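Local atomic coordinates of 4-aminobutyrate transaminase (Acinetobacter baumannii, PDB entry 6WOP), a protein that catalyses the pyridoxal-phosphate-dependent transfer of the amino group of 4-aminobutyrate to 2-oxoglutarate, as a class-III aminotransferase. Residues A[29-33]-A[34-38]; A[150-153]-A[154-157]; A[189-193]-A[194-198]; A[216-219]-A[220-224]; A[372-376]-A[377-381]. All coordinates share one frame; numbering follows the deposited sequence.

Contact 1. Residues A[29-33]-A[34-38]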
loop_
_atom_site.group_PDB
_atom_site.type_symbol
_atom_site.label_atom_id
_atom_site.label_comp_id
_atom_site.label_asym_id
_atom_site.label_seq_id
_atom_site.Cartn_x
_atom_site.Cartn_y
_atom_site.Cartn_z
ATOM N N GLU A 29 -30.962 -22.833 -22.319
ATOM C CA GLU A 29 -30.793 -23.905 -23.290
ATOM C C GLU A 29 -30.444 -23.388 -24.680
ATOM O O GLU A 29 -29.677 -24.029 -25.405
ATOM C CB GLU A 29 -32.084 -24.741 -23.347
ATOM C CG GLU A 29 -32.104 -25.743 -24.456
ATOM C CD GLU A 29 -31.215 -26.918 -24.188
ATOM O OE1 GLU A 29 -31.124 -27.315 -23.012
ATOM O OE2 GLU A 29 -30.624 -27.445 -25.160
ATOM N N LYS A 30 -30.931 -22.210 -25.040
ATOM C CA LYS A 30 -30.721 -21.671 -26.376
ATOM C C LYS A 30 -31.056 -20.189 -26.298
ATOM O O LYS A 30 -31.885 -19.792 -25.476
ATOM C CB LYS A 30 -31.648 -22.383 -27.427
ATOM C CG LYS A 30 -31.421 -21.859 -28.778
ATOM C CD LYS A 30 -32.133 -22.703 -29.850
ATOM C CE LYS A 30 -31.529 -22.444 -31.255
ATOM N NZ LYS A 30 -32.326 -23.144 -32.344
ATOM N N ALA A 31 -30.423 -19.383 -27.146
ATOM C CA ALA A 31 -30.753 -17.964 -27.164
ATOM C C ALA A 31 -30.542 -17.471 -28.584
ATOM O O ALA A 31 -29.677 -17.985 -29.295
ATOM C CB ALA A 31 -29.897 -17.130 -26.177
ATOM N N GLU A 32 -31.371 -16.531 -29.016
ATOM C CA GLU A 32 -31.215 -16.007 -30.374
ATOM C C GLU A 32 -31.840 -14.623 -30.418
ATOM O O GLU A 32 -33.055 -14.465 -30.159
ATOM C CB GLU A 32 -31.828 -16.941 -31.462
ATOM C CG GLU A 32 -31.240 -16.608 -32.901
ATOM C CD GLU A 32 -31.516 -17.698 -33.949
ATOM O OE1 GLU A 32 -31.716 -18.842 -33.566
ATOM O OE2 GLU A 32 -31.552 -17.379 -35.146
ATOM N N ASN A 33 -31.023 -13.653 -30.854
ATOM C CA ASN A 33 -31.364 -12.231 -30.940
ATOM C C ASN A 33 -31.764 -11.793 -29.530
ATOM O O ASN A 33 -30.883 -11.717 -28.655
ATOM C CB ASN A 33 -32.434 -11.918 -32.031
ATOM C CG ASN A 33 -32.648 -10.359 -32.250
ATOM O OD1 ASN A 33 -31.986 -9.514 -31.609
ATOM N ND2 ASN A 33 -33.533 -10.008 -33.133
ATOM N N ALA A 34 -33.056 -11.564 -29.260
ATOM C CA ALA A 34 -33.484 -11.158 -27.917
ATOM C C ALA A 34 -34.411 -12.201 -27.276
ATOM O O ALA A 34 -35.221 -11.860 -26.400
ATOM C CB ALA A 34 -34.181 -9.781 -27.971
ATOM N N THR A 35 -34.357 -13.450 -27.737
ATOM C CA THR A 35 -35.141 -14.557 -27.186
ATOM C C THR A 35 -34.212 -15.562 -26.505
ATOM O O THR A 35 -33.206 -15.972 -27.105
ATOM C CB THR A 35 -35.890 -15.254 -28.320
ATOM O OG1 THR A 35 -36.553 -14.218 -29.087
ATOM C CG2 THR A 35 -36.977 -16.224 -27.767
ATOM N N ILE A 36 -34.556 -15.981 -25.285
ATOM C CA ILE A 36 -33.796 -17.000 -24.548
ATOM C C ILE A 36 -34.762 -18.094 -24.156
ATOM O O ILE A 36 -35.899 -17.798 -23.760
ATOM C CB ILE A 36 -33.148 -16.417 -23.259
ATOM C CG1 ILE A 36 -32.252 -15.217 -23.580
ATOM C CG2 ILE A 36 -32.347 -17.556 -22.490
ATOM C CD1 ILE A 36 -32.015 -14.359 -22.282
ATOM N N TRP A 37 -34.332 -19.357 -24.271
ATOM C CA TRP A 37 -35.191 -20.496 -23.924
ATOM C C TRP A 37 -34.561 -21.256 -22.776
ATOM O O TRP A 37 -33.336 -21.423 -22.745
ATOM C CB TRP A 37 -35.364 -21.484 -25.086
ATOM C CG TRP A 37 -36.215 -21.006 -26.221
ATOM C CD1 TRP A 37 -37.556 -21.214 -26.396
ATOM C CD2 TRP A 37 -35.769 -20.256 -27.353
ATOM N NE1 TRP A 37 -37.980 -20.609 -27.550
ATOM C CE2 TRP A 37 -36.897 -20.050 -28.185
ATOM C CE3 TRP A 37 -34.520 -19.758 -27.759
ATOM C CZ2 TRP A 37 -36.818 -19.341 -29.398
ATOM C CZ3 TRP A 37 -34.419 -19.064 -28.996
ATOM C CH2 TRP A 37 -35.571 -18.874 -29.797
ATOM N N ASP A 38 -35.372 -21.701 -21.835
ATOM C CA ASP A 38 -34.827 -22.505 -20.766
ATOM C C ASP A 38 -34.882 -23.972 -21.167
ATOM O O ASP A 38 -35.361 -24.352 -22.245
ATOM C CB ASP A 38 -35.538 -22.229 -19.422
ATOM C CG ASP A 38 -36.994 -22.719 -19.383
ATOM O OD1 ASP A 38 -37.453 -23.442 -20.302
ATOM O OD2 ASP A 38 -37.700 -22.335 -18.427
#
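Trp37 lies beside Lys30 on one face of a beta hairpin, and the two side chains point the same way. Trp37 CB sits 3.9 Å from Lys30 O. The ring edge then runs along the backbone of Lys30 and Ala31, with Trp37 CE3 3.5 Å from Lys30 O. CE3 is also 3.9 Å from Lys30 CG. Next along the rim, Trp37 CZ3 meets the same CG and lies 4.2 Å from Glu32 CB. CG2 of Thr35 covers one face of the ring near its rim. NE1 turns to Gln43, to which it makes a weak hydrogen bond. In the backbone, Trp37 N bonds to Lys30 O at 2.8 Å. Trp37 O takes Glu29 N at 2.8 Å and, weakly, Lys30 N, which makes a classic beta bulge. A type II' turn from Glu32 to Thr35 closes the hairpin, with Glu32 N bonded to Thr35 O at 2.7 Å. The Glu32 carboxylate pairs with Arg59. Backbone bonds thus set the register, while the indole covers the backbone edge and aliphatic stems.

Contact 2. Residues A[150-153]-A[154-157]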
loop_
_atom_site.group_PDB
_atom_site.type_symbol
_atom_site.label_atom_id
_atom_site.label_comp_id
_atom_site.label_asym_id
_atom_site.label_seq_id
_atom_site.Cartn_x
_atom_site.Cartn_y
_atom_site.Cartn_z
ATOM N N THR A 150 -13.544 0.551 -8.163
ATOM C CA THR A 150 -14.989 0.402 -8.033
ATOM C C THR A 150 -15.474 1.061 -6.742
ATOM O O THR A 150 -14.908 0.811 -5.662
ATOM C CB THR A 150 -15.323 -1.108 -8.071
ATOM O OG1 THR A 150 -15.056 -1.565 -9.426
ATOM C CG2 THR A 150 -16.783 -1.396 -7.637
ATOM N N GLY A 151 -16.563 1.863 -6.860
ATOM C CA GLY A 151 -17.000 2.721 -5.764
ATOM C C GLY A 151 -18.191 2.114 -5.062
ATOM O O GLY A 151 -19.191 2.773 -4.799
ATOM N N LYS A 152 -18.122 0.833 -4.809
ATOM C CA LYS A 152 -19.145 0.127 -4.091
ATOM C C LYS A 152 -18.462 -0.999 -3.335
ATOM O O LYS A 152 -17.929 -1.865 -3.914
ATOM C CB LYS A 152 -20.214 -0.362 -5.065
ATOM C CG LYS A 152 -21.395 -1.041 -4.425
ATOM C CD LYS A 152 -22.588 -1.138 -5.349
ATOM C CE LYS A 152 -23.643 -2.123 -4.859
ATOM N NZ LYS A 152 -24.814 -2.110 -5.771
ATOM N N THR A 153 -18.564 -1.015 -2.034
ATOM C CA THR A 153 -17.812 -2.018 -1.305
ATOM C C THR A 153 -18.606 -3.301 -1.209
ATOM O O THR A 153 -18.021 -4.389 -1.184
ATOM C CB THR A 153 -17.489 -1.489 0.096
ATOM O OG1 THR A 153 -18.704 -1.136 0.736
ATOM C CG2 THR A 153 -16.705 -0.235 -0.026
ATOM N N ALA A 154 -19.950 -3.206 -1.123
ATOM C CA ALA A 154 -20.678 -4.464 -0.960
ATOM C C ALA A 154 -21.472 -4.731 -2.211
ATOM O O ALA A 154 -22.182 -3.823 -2.643
ATOM C CB ALA A 154 -21.620 -4.371 0.234
ATOM N N PRO A 155 -21.429 -5.952 -2.803
ATOM C CA PRO A 155 -20.750 -7.171 -2.343
ATOM C C PRO A 155 -19.304 -7.324 -2.840
ATOM O O PRO A 155 -18.679 -8.320 -2.486
ATOM C CB PRO A 155 -21.602 -8.293 -2.990
ATOM C CG PRO A 155 -21.897 -7.709 -4.337
ATOM C CD PRO A 155 -22.120 -6.181 -4.094
ATOM N N TYR A 156 -18.803 -6.357 -3.624
ATOM C CA TYR A 156 -17.663 -6.601 -4.501
ATOM C C TYR A 156 -16.350 -6.705 -3.740
ATOM O O TYR A 156 -15.475 -7.496 -4.111
ATOM C CB TYR A 156 -17.514 -5.476 -5.547
ATOM C CG TYR A 156 -18.752 -5.347 -6.383
ATOM C CD1 TYR A 156 -19.245 -6.438 -7.098
ATOM C CD2 TYR A 156 -19.448 -4.153 -6.448
ATOM C CE1 TYR A 156 -20.408 -6.332 -7.849
ATOM C CE2 TYR A 156 -20.586 -4.037 -7.191
ATOM C CZ TYR A 156 -21.074 -5.129 -7.889
ATOM O OH TYR A 156 -22.231 -4.998 -8.613
ATOM N N LYS A 157 -16.138 -5.886 -2.738
ATOM C CA LYS A 157 -14.794 -5.942 -2.147
ATOM C C LYS A 157 -14.758 -6.083 -0.639
ATOM O O LYS A 157 -13.659 -6.277 -0.112
ATOM C CB LYS A 157 -13.951 -4.722 -2.575
ATOM C CG LYS A 157 -14.486 -3.417 -2.163
ATOM C CD LYS A 157 -13.665 -2.270 -2.864
ATOM C CE LYS A 157 -14.206 -0.903 -2.652
ATOM N NZ LYS A 157 -13.566 0.191 -3.489
HETATM O O HOH W 1 -24.485 -4.866 -6.527
#
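Thr150 O is gripped by Lys157 NZ at 2.6 Å, with the ammonium nearly in line with the C=O bond. A weak bond from His169 adds to this grip. Lys157 NZ also bonds Met147 O and, across the interface, Glu194 O of the third subunit. Lys157 starts with CG wedged between its backbone N and carbonyl carbon (chi1 61°), then runs extended, its CE 3.7 Å from Thr153 CG2. The chain here is part of the irregular loop between helix 144-149 and strand 167-170, folded back by the bond from Lys157 N to Thr153 O at 2.9 Å. A cis peptide precedes Pro155. CD of Pro155 lies over the centre of one face of the Tyr156 ring. Lys152 O comes to the edge of that ring, 3.7 Å from Tyr156 CD2, and has no polar partner. The extended Lys152 chain crosses Tyr156 obliquely, with Lys152 CD 4.0 Å from Tyr156 CE2. One water joins their ends, 2.9 Å from Lys152 NZ and 3.1 Å from Tyr156 OH.

Contact 3. Residues A[189-193]-A[194-198]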
loop_
_atom_site.group_PDB
_atom_site.type_symbol
_atom_site.label_atom_id
_atom_site.label_comp_id
_atom_site.label_asym_id
_atom_site.label_seq_id
_atom_site.Cartn_x
_atom_site.Cartn_y
_atom_site.Cartn_z
ATOM N N GLU A 189 -11.381 18.355 -6.161
ATOM C CA GLU A 189 -10.385 19.260 -5.621
ATOM C C GLU A 189 -10.091 18.948 -4.146
ATOM O O GLU A 189 -8.970 19.182 -3.670
ATOM C CB GLU A 189 -10.862 20.712 -5.821
ATOM C CG GLU A 189 -11.023 21.040 -7.329
ATOM C CD GLU A 189 -11.694 22.361 -7.605
ATOM O OE1 GLU A 189 -12.555 22.810 -6.778
ATOM O OE2 GLU A 189 -11.347 22.958 -8.666
ATOM N N ASP A 190 -11.091 18.497 -3.383
ATOM C CA ASP A 190 -10.805 18.116 -1.996
ATOM C C ASP A 190 -9.845 16.925 -1.957
ATOM O O ASP A 190 -9.045 16.794 -1.033
ATOM C CB ASP A 190 -12.111 17.754 -1.262
ATOM C CG ASP A 190 -13.023 18.965 -1.001
ATOM O OD1 ASP A 190 -12.583 20.162 -1.165
ATOM O OD2 ASP A 190 -14.204 18.719 -0.612
ATOM N N ILE A 191 -9.955 16.003 -2.920
ATOM C CA ILE A 191 -8.989 14.901 -2.975
ATOM C C ILE A 191 -7.574 15.459 -3.153
ATOM O O ILE A 191 -6.627 15.029 -2.475
ATOM C CB ILE A 191 -9.375 13.926 -4.117
ATOM C CG1 ILE A 191 -10.636 13.121 -3.683
ATOM C CG2 ILE A 191 -8.210 12.917 -4.425
ATOM C CD1 ILE A 191 -11.221 12.275 -4.831
ATOM N N PHE A 192 -7.401 16.418 -4.077
ATOM C CA PHE A 192 -6.077 17.044 -4.228
ATOM C C PHE A 192 -5.644 17.694 -2.931
ATOM O O PHE A 192 -4.438 17.734 -2.597
ATOM C CB PHE A 192 -6.102 18.130 -5.300
ATOM C CG PHE A 192 -6.398 17.635 -6.682
ATOM C CD1 PHE A 192 -6.009 16.399 -7.083
ATOM C CD2 PHE A 192 -7.031 18.470 -7.587
ATOM C CE1 PHE A 192 -6.243 15.952 -8.397
ATOM C CE2 PHE A 192 -7.283 18.034 -8.899
ATOM C CZ PHE A 192 -6.880 16.777 -9.292
ATOM N N SER A 193 -6.601 18.344 -2.241
ATOM C CA SER A 193 -6.237 19.107 -1.060
ATOM C C SER A 193 -5.906 18.216 0.123
ATOM O O SER A 193 -5.216 18.664 1.026
ATOM C CB SER A 193 -7.373 20.050 -0.617
ATOM O OG SER A 193 -7.640 21.022 -1.593
ATOM N N GLU A 194 -6.478 17.023 0.186
ATOM C CA GLU A 194 -6.475 16.199 1.392
ATOM C C GLU A 194 -5.745 14.879 1.251
ATOM O O GLU A 194 -5.182 14.408 2.256
ATOM C CB GLU A 194 -7.924 15.891 1.836
ATOM C CG GLU A 194 -8.693 17.229 2.151
ATOM C CD GLU A 194 -10.204 17.036 2.301
ATOM O OE1 GLU A 194 -10.695 15.888 2.207
ATOM O OE2 GLU A 194 -10.888 18.046 2.493
ATOM N N ASP A 195 -5.847 14.222 0.088
ATOM C CA ASP A 195 -5.427 12.836 -0.099
ATOM C C ASP A 195 -4.144 12.706 -0.902
ATOM O O ASP A 195 -3.253 11.886 -0.571
ATOM C CB ASP A 195 -6.536 12.036 -0.823
ATOM C CG ASP A 195 -7.742 11.774 0.059
ATOM O OD1 ASP A 195 -7.592 11.027 1.058
ATOM O OD2 ASP A 195 -8.824 12.335 -0.226
ATOM N N ILE A 196 -4.063 13.428 -2.013
ATOM C CA ILE A 196 -2.993 13.155 -2.975
ATOM C C ILE A 196 -2.763 14.397 -3.831
ATOM O O ILE A 196 -3.712 14.964 -4.397
ATOM C CB ILE A 196 -3.299 11.933 -3.872
ATOM C CG1 ILE A 196 -2.079 11.678 -4.771
ATOM C CG2 ILE A 196 -4.684 12.100 -4.695
ATOM C CD1 ILE A 196 -2.144 10.342 -5.591
ATOM N N ALA A 197 -1.509 14.832 -3.946
ATOM C CA ALA A 197 -1.227 16.021 -4.725
ATOM C C ALA A 197 -1.553 15.792 -6.206
ATOM O O ALA A 197 -1.393 14.690 -6.738
ATOM C CB ALA A 197 0.231 16.445 -4.572
ATOM N N PRO A 198 -1.993 16.841 -6.919
ATOM C CA PRO A 198 -2.314 16.629 -8.348
ATOM C C PRO A 198 -1.149 16.016 -9.134
ATOM O O PRO A 198 -1.377 15.202 -10.031
ATOM C CB PRO A 198 -2.673 18.051 -8.852
ATOM C CG PRO A 198 -3.052 18.816 -7.649
ATOM C CD PRO A 198 -2.228 18.239 -6.488
#
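The C-terminal end of helix 181-194 and the loop that leaves it for strand 201-206 form this contact. Ile191 O holds the turn together by accepting two good bonds. Asp195 N reaches it at 2.8 Å and Ile196 N at 3.1 Å, from opposite faces of the carbonyl plane. Glu194 N adds weak bonds to Asp190 O and Ile191 O. Ile191 and Ile196 lie side by side, their CG2 methyls 3.6 Å apart, and both pack on Phe168 of strand 167-170. Asp190 and Glu194 also run side by side, with carboxylate planes 14° apart. Their oxygens Asp190 OD1 and Glu194 OE2 are 4.6 Å apart, a like-charge pair probably eased by Arg171 of the third subunit, which forms a salt bridge with Glu194. Asp195 bonds His169 of that same subunit, so the helix end is part of a subunit interface. The Phe192 ring packs against helix 220-233, where His233 meets it edge-to-face. The chain returns over this ring at Pro198 in a CH-pi contact. Pro198 CG lies 4.0 Å from the centroid of the Phe192 ring and 22° off its normal.

Contact 4. Residues A[216-219]-A[220-224]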
loop_
_atom_site.group_PDB
_atom_site.type_symbol
_atom_site.label_atom_id
_atom_site.label_comp_id
_atom_site.label_asym_id
_atom_site.label_seq_id
_atom_site.Cartn_x
_atom_site.Cartn_y
_atom_site.Cartn_z
ATOM N N ASN A 216 -26.347 6.698 -14.632
ATOM C CA ASN A 216 -26.196 8.122 -14.413
ATOM C C ASN A 216 -25.405 8.727 -15.568
ATOM O O ASN A 216 -24.211 8.405 -15.722
ATOM C CB ASN A 216 -25.428 8.309 -13.091
ATOM C CG ASN A 216 -26.151 7.596 -11.946
ATOM O OD1 ASN A 216 -27.375 7.713 -11.838
ATOM N ND2 ASN A 216 -25.430 6.811 -11.155
ATOM N N VAL A 217 -26.019 9.680 -16.287
ATOM C CA VAL A 217 -25.407 10.263 -17.490
ATOM C C VAL A 217 -24.605 11.489 -17.067
ATOM O O VAL A 217 -25.135 12.360 -16.381
ATOM C CB VAL A 217 -26.476 10.633 -18.541
ATOM C CG1 VAL A 217 -25.834 11.340 -19.685
ATOM C CG2 VAL A 217 -27.148 9.374 -19.039
ATOM N N VAL A 218 -23.332 11.545 -17.457
ATOM C CA VAL A 218 -22.461 12.650 -16.988
ATOM C C VAL A 218 -22.898 13.947 -17.654
ATOM O O VAL A 218 -23.133 13.963 -18.867
ATOM C CB VAL A 218 -20.979 12.350 -17.272
ATOM C CG1 VAL A 218 -20.603 12.407 -18.760
ATOM C CG2 VAL A 218 -20.085 13.345 -16.494
ATOM N N PRO A 219 -23.059 15.042 -16.917
ATOM C CA PRO A 219 -23.335 16.314 -17.587
ATOM C C PRO A 219 -22.132 16.776 -18.399
ATOM O O PRO A 219 -20.986 16.617 -17.968
ATOM C CB PRO A 219 -23.638 17.275 -16.424
ATOM C CG PRO A 219 -24.091 16.396 -15.293
ATOM C CD PRO A 219 -23.270 15.104 -15.451
ATOM N N ALA A 220 -22.405 17.358 -19.587
ATOM C CA ALA A 220 -21.324 17.917 -20.410
ATOM C C ALA A 220 -20.454 18.902 -19.613
ATOM O O ALA A 220 -19.228 18.927 -19.770
ATOM C CB ALA A 220 -21.879 18.638 -21.655
ATOM N N GLU A 221 -21.072 19.745 -18.787
ATOM C CA GLU A 221 -20.293 20.737 -18.041
ATOM C C GLU A 221 -19.299 20.052 -17.110
ATOM O O GLU A 221 -18.183 20.553 -16.872
ATOM C CB GLU A 221 -21.228 21.658 -17.241
ATOM C CG GLU A 221 -20.498 22.693 -16.356
ATOM C CD GLU A 221 -21.393 23.227 -15.232
ATOM O OE1 GLU A 221 -22.612 22.910 -15.201
ATOM O OE2 GLU A 221 -20.877 23.959 -14.375
ATOM N N PHE A 222 -19.674 18.893 -16.574
ATOM C CA PHE A 222 -18.740 18.220 -15.691
ATOM C C PHE A 222 -17.523 17.715 -16.468
ATOM O O PHE A 222 -16.387 17.878 -16.018
ATOM C CB PHE A 222 -19.427 17.074 -14.940
ATOM C CG PHE A 222 -18.485 16.394 -13.915
ATOM C CD1 PHE A 222 -18.153 17.034 -12.738
ATOM C CD2 PHE A 222 -17.918 15.184 -14.186
ATOM C CE1 PHE A 222 -17.303 16.435 -11.844
ATOM C CE2 PHE A 222 -17.091 14.564 -13.283
ATOM C CZ PHE A 222 -16.782 15.197 -12.107
ATOM N N LEU A 223 -17.744 17.096 -17.641
ATOM C CA LEU A 223 -16.626 16.672 -18.476
ATOM C C LEU A 223 -15.718 17.819 -18.864
ATOM O O LEU A 223 -14.491 17.664 -18.851
ATOM C CB LEU A 223 -17.127 15.998 -19.761
ATOM C CG LEU A 223 -17.435 14.517 -19.691
ATOM C CD1 LEU A 223 -17.771 13.992 -21.076
ATOM C CD2 LEU A 223 -16.300 13.659 -19.050
ATOM N N LYS A 224 -16.302 18.965 -19.249
ATOM C CA LYS A 224 -15.416 20.037 -19.669
ATOM C C LYS A 224 -14.654 20.595 -18.476
ATOM O O LYS A 224 -13.452 20.846 -18.556
ATOM C CB LYS A 224 -16.202 21.174 -20.327
ATOM C CG LYS A 224 -17.056 20.701 -21.506
ATOM C CD LYS A 224 -18.006 21.781 -22.082
ATOM C CE LYS A 224 -19.329 21.209 -22.677
ATOM N NZ LYS A 224 -19.335 21.009 -24.149
#
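Pro219 O accepts Leu223 N at 3.3 Å, an almost straight bond (163° at the hydrogen) with the donor in the carbonyl plane, and this is the first i to i+4 bond of helix 220-233. Phe222 N also leans on Pro219 O, at 3.0 Å, but its poor angle makes that bond weak. Val218 is the side chain that folds back on the new helix. Its two methyls part company. CG2 lies anti to the backbone N and meets Phe222 CD2 at 3.7 Å. CG1 sits between the backbone N and the carbonyl carbon (chi1 71°) and meets Leu223 CG at 3.9 Å. Val218 crosses both partners at about a right angle. Phe222 CB packs 3.4 Å from Pro219 O and, more loosely, 4.3 Å from Pro219 CD. The Phe222 ring then leads away to Ala184 and Ile185 of helix 181-194. Val218 also rests on Tyr172, and its carbonyl oxygen is bonded by Tyr258 OH. On the exposed side Glu221 forms a salt bridge with Arg225, one turn further on. Here a short, weakly bonded strand, about 216-217, leads through Val218 into the helix, with proline at the N-cap position. Val218, just before the cap, meets Leu223 five positions on, the pairing of a hydrophobic staple; Phe222 adds a further contact.

Contact 5. Residues A[372-376]-A[377-381]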
loop_
_atom_site.group_PDB
_atom_site.type_symbol
_atom_site.label_atom_id
_atom_site.label_comp_id
_atom_site.label_asym_id
_atom_site.label_seq_id
_atom_site.Cartn_x
_atom_site.Cartn_y
_atom_site.Cartn_z
ATOM N N ASN A 372 -39.754 -9.676 -10.582
ATOM C CA ASN A 372 -40.193 -11.063 -10.502
ATOM C C ASN A 372 -41.503 -11.282 -11.259
ATOM O O ASN A 372 -41.686 -12.334 -11.894
ATOM C CB ASN A 372 -40.333 -11.519 -9.044
ATOM C CG ASN A 372 -39.027 -11.328 -8.267
ATOM O OD1 ASN A 372 -38.009 -10.911 -8.843
ATOM N ND2 ASN A 372 -39.047 -11.635 -6.967
ATOM N N TYR A 373 -42.408 -10.298 -11.306
ATOM C CA TYR A 373 -43.563 -10.431 -12.187
ATOM C C TYR A 373 -43.112 -10.646 -13.621
ATOM O O TYR A 373 -43.673 -11.482 -14.343
ATOM C CB TYR A 373 -44.430 -9.198 -12.135
ATOM C CG TYR A 373 -45.581 -9.308 -13.100
ATOM C CD1 TYR A 373 -45.453 -8.904 -14.423
ATOM C CD2 TYR A 373 -46.800 -9.827 -12.690
ATOM C CE1 TYR A 373 -46.490 -9.014 -15.300
ATOM C CE2 TYR A 373 -47.830 -9.956 -13.566
ATOM C CZ TYR A 373 -47.673 -9.521 -14.863
ATOM O OH TYR A 373 -48.701 -9.622 -15.751
ATOM N N ALA A 374 -42.140 -9.847 -14.062
ATOM C CA ALA A 374 -41.658 -9.962 -15.425
ATOM C C ALA A 374 -41.100 -11.345 -15.667
ATOM O O ALA A 374 -41.419 -11.987 -16.679
ATOM C CB ALA A 374 -40.609 -8.897 -15.718
ATOM N N MET A 375 -40.277 -11.830 -14.736
ATOM C CA MET A 375 -39.703 -13.162 -14.887
ATOM C C MET A 375 -40.801 -14.218 -15.012
ATOM O O MET A 375 -40.699 -15.109 -15.857
ATOM C CB MET A 375 -38.780 -13.510 -13.724
ATOM C CG MET A 375 -38.015 -14.801 -13.993
ATOM S SD MET A 375 -36.607 -14.372 -15.015
ATOM C CE MET A 375 -35.686 -13.475 -13.673
ATOM N N GLU A 376 -41.864 -14.126 -14.194
ATOM C CA GLU A 376 -42.903 -15.152 -14.333
ATOM C C GLU A 376 -43.726 -14.958 -15.589
ATOM O O GLU A 376 -44.385 -15.905 -16.025
ATOM C CB GLU A 376 -43.849 -15.208 -13.099
ATOM C CG GLU A 376 -43.118 -15.004 -11.765
ATOM C CD GLU A 376 -43.903 -14.247 -10.661
ATOM O OE1 GLU A 376 -43.284 -13.563 -9.814
ATOM O OE2 GLU A 376 -45.160 -14.387 -10.610
ATOM N N ASN A 377 -43.640 -13.813 -16.266
ATOM C CA ASN A 377 -44.372 -13.664 -17.521
ATOM C C ASN A 377 -43.459 -13.545 -18.744
ATOM O O ASN A 377 -43.869 -12.998 -19.777
ATOM C CB ASN A 377 -45.348 -12.489 -17.448
ATOM C CG ASN A 377 -46.478 -12.758 -16.493
ATOM O OD1 ASN A 377 -47.454 -13.399 -16.840
ATOM N ND2 ASN A 377 -46.318 -12.336 -15.262
ATOM N N GLY A 378 -42.259 -14.124 -18.670
ATOM C CA GLY A 378 -41.416 -14.280 -19.852
ATOM C C GLY A 378 -40.605 -13.064 -20.244
ATOM O O GLY A 378 -40.350 -12.840 -21.452
ATOM N N LEU A 379 -40.160 -12.290 -19.265
ATOM C CA LEU A 379 -39.395 -11.068 -19.494
ATOM C C LEU A 379 -38.241 -11.009 -18.489
ATOM O O LEU A 379 -38.460 -11.026 -17.288
ATOM C CB LEU A 379 -40.307 -9.819 -19.393
ATOM C CG LEU A 379 -39.498 -8.527 -19.566
ATOM C CD1 LEU A 379 -38.832 -8.385 -21.041
ATOM C CD2 LEU A 379 -40.340 -7.321 -19.138
ATOM N N LEU A 380 -37.004 -10.971 -18.981
ATOM C CA LEU A 380 -35.818 -10.992 -18.137
ATOM C C LEU A 380 -35.355 -9.566 -17.920
ATOM O O LEU A 380 -34.892 -8.928 -18.873
ATOM C CB LEU A 380 -34.712 -11.808 -18.820
ATOM C CG LEU A 380 -33.310 -11.813 -18.164
ATOM C CD1 LEU A 380 -33.386 -12.338 -16.738
ATOM C CD2 LEU A 380 -32.332 -12.681 -18.952
ATOM N N LEU A 381 -35.387 -9.101 -16.654
ATOM C CA LEU A 381 -35.039 -7.738 -16.257
ATOM C C LEU A 381 -33.894 -7.730 -15.262
ATOM O O LEU A 381 -33.862 -8.573 -14.358
ATOM C CB LEU A 381 -36.246 -7.027 -15.566
ATOM C CG LEU A 381 -37.478 -6.714 -16.434
ATOM C CD1 LEU A 381 -38.647 -6.042 -15.624
ATOM C CD2 LEU A 381 -36.993 -5.832 -17.585
#
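The amide nitrogen of Asn377 lies over one face of the Tyr373 ring; amide and ring planes are 31° apart. Asn377 ND2 sits above the ring centre, 3.1 Å from Tyr373 CZ. It is held there by a bond to Tyr373 O at 2.9 Å, which lies near the amide plane. Tyr373 brings its ring under the amide nitrogen because CG is anti to the backbone N (chi1 177°). Its hydroxyl has a weak bond to Gln413 of helix 401-416. Helix 364-376 ends here in a Schellman motif. Gly378, with positive phi, is the C-prime residue. Leu379 N bonds Ala374 O at 2.9 Å, and Gly378 N makes a weak bond to Met375 O. Ala374 O also accepts Asn377 N, from the opposite face of its plane. The chain then enters strand 379-384. Leu379 CD2 and Leu381 CD1 both come onto the Ala374 methyl, and Leu381 CD1 is tight at 3.5 Å from Ala374 CB. Met375 bends twice and runs beside Leu380, pointing the same way, with Met375 CE 4.0 Å from Leu380 CD1.

Contacts 1 and 5 belong to the same mixed sheet. Their centres are about 14 Å apart, and Ile36 CD1 touches Leu380 CD2 at 3.7 Å. Strand 43-46 runs between their strands. Contacts 2, 3 and 4 gather around the other large sheet. Contacts 3 and 4 lie about 8 Å apart at their nearest atoms, at the end of helix 181-194 with its following loop, and at the start of helix 220-233; these helices pack together. Within the chain contacts 2 and 3 stay about 11 Å apart at their nearest atoms. Across the tetramer they meet, since 150-157 bonds to 189-198 of the third subunit. Contacts 1, 2 and 5 also touch the second subunit. Contacts 1 and 3 are farthest apart, with centres about 49 Å apart.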